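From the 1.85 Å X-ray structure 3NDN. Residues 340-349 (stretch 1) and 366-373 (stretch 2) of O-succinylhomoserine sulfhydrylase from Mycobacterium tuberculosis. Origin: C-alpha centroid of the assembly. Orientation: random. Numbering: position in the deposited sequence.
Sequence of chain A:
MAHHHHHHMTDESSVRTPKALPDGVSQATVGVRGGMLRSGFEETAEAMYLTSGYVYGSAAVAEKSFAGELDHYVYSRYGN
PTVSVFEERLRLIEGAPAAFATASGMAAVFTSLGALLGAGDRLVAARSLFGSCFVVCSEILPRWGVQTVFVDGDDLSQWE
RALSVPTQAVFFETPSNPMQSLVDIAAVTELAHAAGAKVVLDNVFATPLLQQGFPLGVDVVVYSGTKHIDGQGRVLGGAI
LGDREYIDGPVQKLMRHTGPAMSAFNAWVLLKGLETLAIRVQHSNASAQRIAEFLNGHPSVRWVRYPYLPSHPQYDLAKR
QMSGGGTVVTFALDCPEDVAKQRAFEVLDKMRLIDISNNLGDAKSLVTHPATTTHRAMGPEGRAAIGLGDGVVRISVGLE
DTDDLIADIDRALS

Stretch 1, residues 340-349: AKQRAFEVLD
Stretch 2 366-373: LVTHPATT

Residues 340-348 are helical, phi near -60° to -70° and psi near -40° to -47°, with i to i+4 hydrogen bonds such as Ala 344 N to Ala 340 O (2.8 Å); Asp 349 has phi/psi -73/-14. Residues 366-368 form an extended strand that gives way to a turn. The two run in opposite directions: CA-CA distances are 7.3 Å for Leu 348-Val 367, 7.5 Å for Ala 344-His 369 and 9.0 Å for Lys 341-Ala 371.

Apolar packing follows this register. Leu 348 (chi1 -94°, between wells; chi2 p) places CD1 3.9 Å from Val 367 CG2 (chi1 p), while its CD2 lies 4.1 Å from His 369 N. Ala 344, pointing toward the turn, sets CB 3.8 Å from His 369 CD2. All-t Lys 341 reaches the second stretch near its tip, its CE 4.1 Å from Thr 372 CG2.

The aromatic contact is edge-to-face. Phe 345 (chi1 m, chi2 28°) leaves the helix sideways and turns its edge to the face of His 369 (chi1 t, chi2 -110°), centroids 5.5 Å apart, planes at 88°, Phe 345 CE1 to His 369 ND1 3.8 Å.

No hydrogen bond crosses the contact. Within the second stretch, His 369 ND1 and Thr 372 OG1 (chi1 p) hydrogen-bond at 2.8 Å, and Thr 373 OG1 donates to His 369 O (2.7 Å).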

ATOM      1  N   ALA A 340      25.997 -24.936  29.808  1.00 51.03           N
ATOM      2  CA  ALA A 340      24.659 -24.864  29.193  1.00 48.78           C
ATOM      3  C   ALA A 340      24.517 -23.771  28.120  1.00 47.61           C
ATOM      4  O   ALA A 340      23.868 -23.993  27.095  1.00 46.71           O
ATOM      5  CB  ALA A 340      23.577 -24.719  30.264  1.00 48.09           C
ATOM      6  N   LYS A 341      25.127 -22.605  28.350  1.00 47.02           N
ATOM      7  CA  LYS A 341      25.101 -21.511  27.354  1.00 46.46           C
ATOM      8  C   LYS A 341      25.720 -21.961  26.024  1.00 46.29           C
ATOM      9  O   LYS A 341      25.146 -21.726  24.959  1.00 45.49           O
ATOM     10  CB  LYS A 341      25.813 -20.246  27.875  1.00 46.85           C
ATOM     11  CG  LYS A 341      25.771 -19.050  26.902  1.00 47.31           C
ATOM     12  CD  LYS A 341      26.435 -17.776  27.474  1.00 49.40           C
ATOM     13  CE  LYS A 341      26.315 -16.610  26.473  1.00 49.17           C
ATOM     14  NZ  LYS A 341      26.812 -15.285  26.982  1.00 50.69           N
ATOM     15  N   GLN A 342      26.884 -22.613  26.101  1.00 46.26           N
ATOM     16  CA  GLN A 342      27.585 -23.122  24.916  1.00 46.28           C
ATOM     17  C   GLN A 342      26.720 -24.138  24.167  1.00 44.89           C
ATOM     18  O   GLN A 342      26.708 -24.178  22.934  1.00 45.00           O
ATOM     19  CB  GLN A 342      28.918 -23.789  25.304  1.00 47.25           C
ATOM     20  CG  GLN A 342      30.091 -22.850  25.522  1.00 49.42           C
ATOM     21  CD  GLN A 342      31.351 -23.583  26.011  1.00 52.78           C
ATOM     22  OE1 GLN A 342      31.390 -24.107  27.126  1.00 53.64           O
ATOM     23  NE2 GLN A 342      32.386 -23.600  25.180  1.00 54.43           N
ATOM     24  N   ARG A 343      26.009 -24.958  24.926  1.00 44.33           N
ATOM     25  CA  ARG A 343      25.187 -26.023  24.367  1.00 43.68           C
ATOM     26  C   ARG A 343      23.939 -25.440  23.683  1.00 42.21           C
ATOM     27  O   ARG A 343      23.585 -25.850  22.572  1.00 41.45           O
ATOM     28  CB  ARG A 343      24.828 -27.014  25.475  1.00 44.37           C
ATOM     29  CG  ARG A 343      23.950 -28.181  25.053  1.00 47.03           C
ATOM     30  CD  ARG A 343      24.716 -29.345  24.394  1.00 52.08           C
ATOM     31  NE  ARG A 343      23.765 -30.333  23.872  1.00 54.45           N
ATOM     32  CZ  ARG A 343      23.470 -30.503  22.583  1.00 55.54           C
ATOM     33  NH1 ARG A 343      24.070 -29.771  21.645  1.00 56.91           N
ATOM     34  NH2 ARG A 343      22.574 -31.418  22.230  1.00 55.78           N
ATOM     35  N   ALA A 344      23.289 -24.486  24.349  1.00 40.88           N
ATOM     36  CA  ALA A 344      22.145 -23.758  23.759  1.00 40.22           C
ATOM     37  C   ALA A 344      22.504 -23.034  22.452  1.00 39.78           C
ATOM     38  O   ALA A 344      21.777 -23.140  21.466  1.00 38.99           O
ATOM     39  CB  ALA A 344      21.544 -22.770  24.768  1.00 40.07           C
ATOM     40  N   PHE A 345      23.623 -22.305  22.446  1.00 39.84           N
ATOM     41  CA  PHE A 345      24.091 -21.614  21.236  1.00 39.99           C
ATOM     42  C   PHE A 345      24.357 -22.590  20.085  1.00 39.97           C
ATOM     43  O   PHE A 345      24.072 -22.292  18.932  1.00 39.62           O
ATOM     44  CB  PHE A 345      25.356 -20.790  21.533  1.00 40.48           C
ATOM     45  CG  PHE A 345      25.083 -19.411  22.083  1.00 41.25           C
ATOM     46  CD1 PHE A 345      23.928 -19.142  22.826  1.00 41.52           C
ATOM     47  CD2 PHE A 345      26.004 -18.376  21.882  1.00 41.73           C
ATOM     48  CE1 PHE A 345      23.685 -17.865  23.342  1.00 40.07           C
ATOM     49  CE2 PHE A 345      25.771 -17.102  22.396  1.00 41.53           C
ATOM     50  CZ  PHE A 345      24.608 -16.848  23.130  1.00 40.87           C
ATOM     51  N   GLU A 346      24.904 -23.757  20.408  1.00 40.77           N
ATOM     52  CA  GLU A 346      25.195 -24.793  19.420  1.00 41.63           C
ATOM     53  C   GLU A 346      23.926 -25.278  18.705  1.00 40.31           C
ATOM     54  O   GLU A 346      23.927 -25.494  17.483  1.00 40.91           O
ATOM     55  CB  GLU A 346      25.914 -25.978  20.095  1.00 42.53           C
ATOM     56  CG  GLU A 346      26.455 -27.006  19.109  1.00 47.15           C
ATOM     57  CD  GLU A 346      27.063 -28.249  19.777  1.00 52.69           C
ATOM     58  OE1 GLU A 346      26.681 -28.594  20.925  1.00 52.87           O
ATOM     59  OE2 GLU A 346      27.925 -28.886  19.129  1.00 55.64           O
ATOM     60  N   VAL A 347      22.851 -25.438  19.473  1.00 39.13           N
ATOM     61  CA  VAL A 347      21.560 -25.924  18.961  1.00 37.79           C
ATOM     62  C   VAL A 347      20.912 -24.883  18.033  1.00 37.83           C
ATOM     63  O   VAL A 347      20.464 -25.214  16.920  1.00 36.96           O
ATOM     64  CB  VAL A 347      20.594 -26.308  20.131  1.00 37.56           C
ATOM     65  CG1 VAL A 347      19.198 -26.656  19.620  1.00 36.38           C
ATOM     66  CG2 VAL A 347      21.167 -27.483  20.957  1.00 37.35           C
ATOM     67  N   LEU A 348      20.888 -23.633  18.471  1.00 37.52           N
ATOM     68  CA  LEU A 348      20.330 -22.560  17.630  1.00 38.40           C
ATOM     69  C   LEU A 348      21.092 -22.433  16.309  1.00 39.26           C
ATOM     70  O   LEU A 348      20.482 -22.267  15.252  1.00 38.92           O
ATOM     71  CB  LEU A 348      20.302 -21.225  18.370  1.00 38.49           C
ATOM     72  CG  LEU A 348      19.006 -20.841  19.103  1.00 38.32           C
ATOM     73  CD1 LEU A 348      18.635 -21.841  20.184  1.00 37.33           C
ATOM     74  CD2 LEU A 348      19.195 -19.457  19.702  1.00 38.61           C
ATOM     75  N   ASP A 349      22.422 -22.558  16.378  1.00 40.05           N
ATOM     76  CA  ASP A 349      23.278 -22.383  15.203  1.00 40.89           C
ATOM     77  C   ASP A 349      23.197 -23.543  14.191  1.00 41.35           C
ATOM     78  O   ASP A 349      23.635 -23.398  13.050  1.00 41.74           O
ATOM     79  CB  ASP A 349      24.735 -22.116  15.624  1.00 41.62           C
ATOM     80  CG  ASP A 349      24.934 -20.739  16.264  1.00 42.31           C
ATOM     81  OD1 ASP A 349      24.074 -19.827  16.122  1.00 42.10           O
ATOM     82  OD2 ASP A 349      25.992 -20.552  16.900  1.00 43.58           O
ATOM     83  N   LEU A 366      10.049 -19.636  14.414  1.00 28.69           N
ATOM     84  CA  LEU A 366      11.185 -18.866  14.961  1.00 29.57           C
ATOM     85  C   LEU A 366      11.709 -19.447  16.302  1.00 29.81           C
ATOM     86  O   LEU A 366      10.942 -20.060  17.065  1.00 29.93           O
ATOM     87  CB  LEU A 366      10.786 -17.403  15.169  1.00 28.93           C
ATOM     88  CG  LEU A 366      10.026 -16.631  14.086  1.00 28.96           C
ATOM     89  CD1 LEU A 366       9.518 -15.328  14.628  1.00 29.90           C
ATOM     90  CD2 LEU A 366      10.903 -16.380  12.855  1.00 29.13           C
ATOM     91  N   VAL A 367      13.003 -19.229  16.593  1.00 30.88           N
ATOM     92  CA  VAL A 367      13.652 -19.721  17.829  1.00 31.65           C
ATOM     93  C   VAL A 367      14.471 -18.614  18.527  1.00 32.44           C
ATOM     94  O   VAL A 367      15.124 -17.810  17.859  1.00 32.52           O
ATOM     95  CB  VAL A 367      14.513 -21.008  17.575  1.00 31.98           C
ATOM     96  CG1 VAL A 367      15.716 -20.737  16.647  1.00 33.79           C
ATOM     97  CG2 VAL A 367      14.990 -21.627  18.879  1.00 32.95           C
ATOM     98  N   THR A 368      14.402 -18.565  19.857  1.00 32.90           N
ATOM     99  CA  THR A 368      15.193 -17.587  20.627  1.00 34.64           C
ATOM    100  C   THR A 368      15.769 -18.150  21.952  1.00 34.80           C
ATOM    101  O   THR A 368      15.248 -19.129  22.507  1.00 34.95           O
ATOM    102  CB  THR A 368      14.389 -16.268  20.849  1.00 34.10           C
ATOM    103  OG1 THR A 368      15.289 -15.214  21.198  1.00 37.12           O
ATOM    104  CG2 THR A 368      13.340 -16.425  21.961  1.00 34.53           C
ATOM    105  N   HIS A 369      16.838 -17.513  22.461  1.00 35.73           N
ATOM    106  CA  HIS A 369      17.451 -17.863  23.752  1.00 36.23           C
ATOM    107  C   HIS A 369      17.122 -16.754  24.758  1.00 36.76           C
ATOM    108  O   HIS A 369      17.763 -15.692  24.733  1.00 36.42           O
ATOM    109  CB  HIS A 369      18.982 -17.988  23.578  1.00 36.95           C
ATOM    110  CG  HIS A 369      19.725 -18.363  24.827  1.00 37.10           C
ATOM    111  ND1 HIS A 369      20.553 -17.482  25.494  1.00 37.93           N
ATOM    112  CD2 HIS A 369      19.800 -19.533  25.506  1.00 37.17           C
ATOM    113  CE1 HIS A 369      21.085 -18.087  26.541  1.00 37.94           C
ATOM    114  NE2 HIS A 369      20.651 -19.333  26.566  1.00 39.28           N
ATOM    115  N   PRO A 370      16.127 -16.987  25.637  1.00 36.60           N
ATOM    116  CA  PRO A 370      15.629 -15.899  26.488  1.00 37.17           C
ATOM    117  C   PRO A 370      16.648 -15.247  27.429  1.00 38.45           C
ATOM    118  O   PRO A 370      16.592 -14.036  27.620  1.00 38.57           O
ATOM    119  CB  PRO A 370      14.498 -16.560  27.280  1.00 37.07           C
ATOM    120  CG  PRO A 370      14.018 -17.679  26.377  1.00 36.60           C
ATOM    121  CD  PRO A 370      15.278 -18.195  25.737  1.00 36.68           C
ATOM    122  N   ALA A 371      17.575 -16.028  27.991  1.00 39.54           N
ATOM    123  CA  ALA A 371      18.551 -15.503  28.963  1.00 41.88           C
ATOM    124  C   ALA A 371      19.474 -14.406  28.401  1.00 43.05           C
ATOM    125  O   ALA A 371      20.004 -13.588  29.161  1.00 43.75           O
ATOM    126  CB  ALA A 371      19.376 -16.649  29.592  1.00 41.86           C
ATOM    127  N   THR A 372      19.657 -14.382  27.081  1.00 44.18           N
ATOM    128  CA  THR A 372      20.483 -13.353  26.438  1.00 45.82           C
ATOM    129  C   THR A 372      19.687 -12.374  25.544  1.00 46.85           C
ATOM    130  O   THR A 372      20.263 -11.456  24.967  1.00 47.14           O
ATOM    131  CB  THR A 372      21.659 -13.978  25.634  1.00 45.88           C
ATOM    132  OG1 THR A 372      21.148 -14.889  24.651  1.00 44.38           O
ATOM    133  CG2 THR A 372      22.636 -14.720  26.574  1.00 46.60           C
ATOM    134  N   THR A 373      18.375 -12.581  25.435  1.00 48.44           N
ATOM    135  CA  THR A 373      17.494 -11.729  24.614  1.00 50.10           C
ATOM    136  C   THR A 373      16.199 -11.325  25.355  1.00 51.77           C
ATOM    137  O   THR A 373      16.168 -10.294  26.025  1.00 52.18           O
ATOM    138  CB  THR A 373      17.106 -12.410  23.278  1.00 49.57           C
ATOM    139  OG1 THR A 373      16.438 -13.649  23.550  1.00 48.70           O
ATOM    140  CG2 THR A 373      18.324 -12.668  22.400  1.00 49.96           C
TER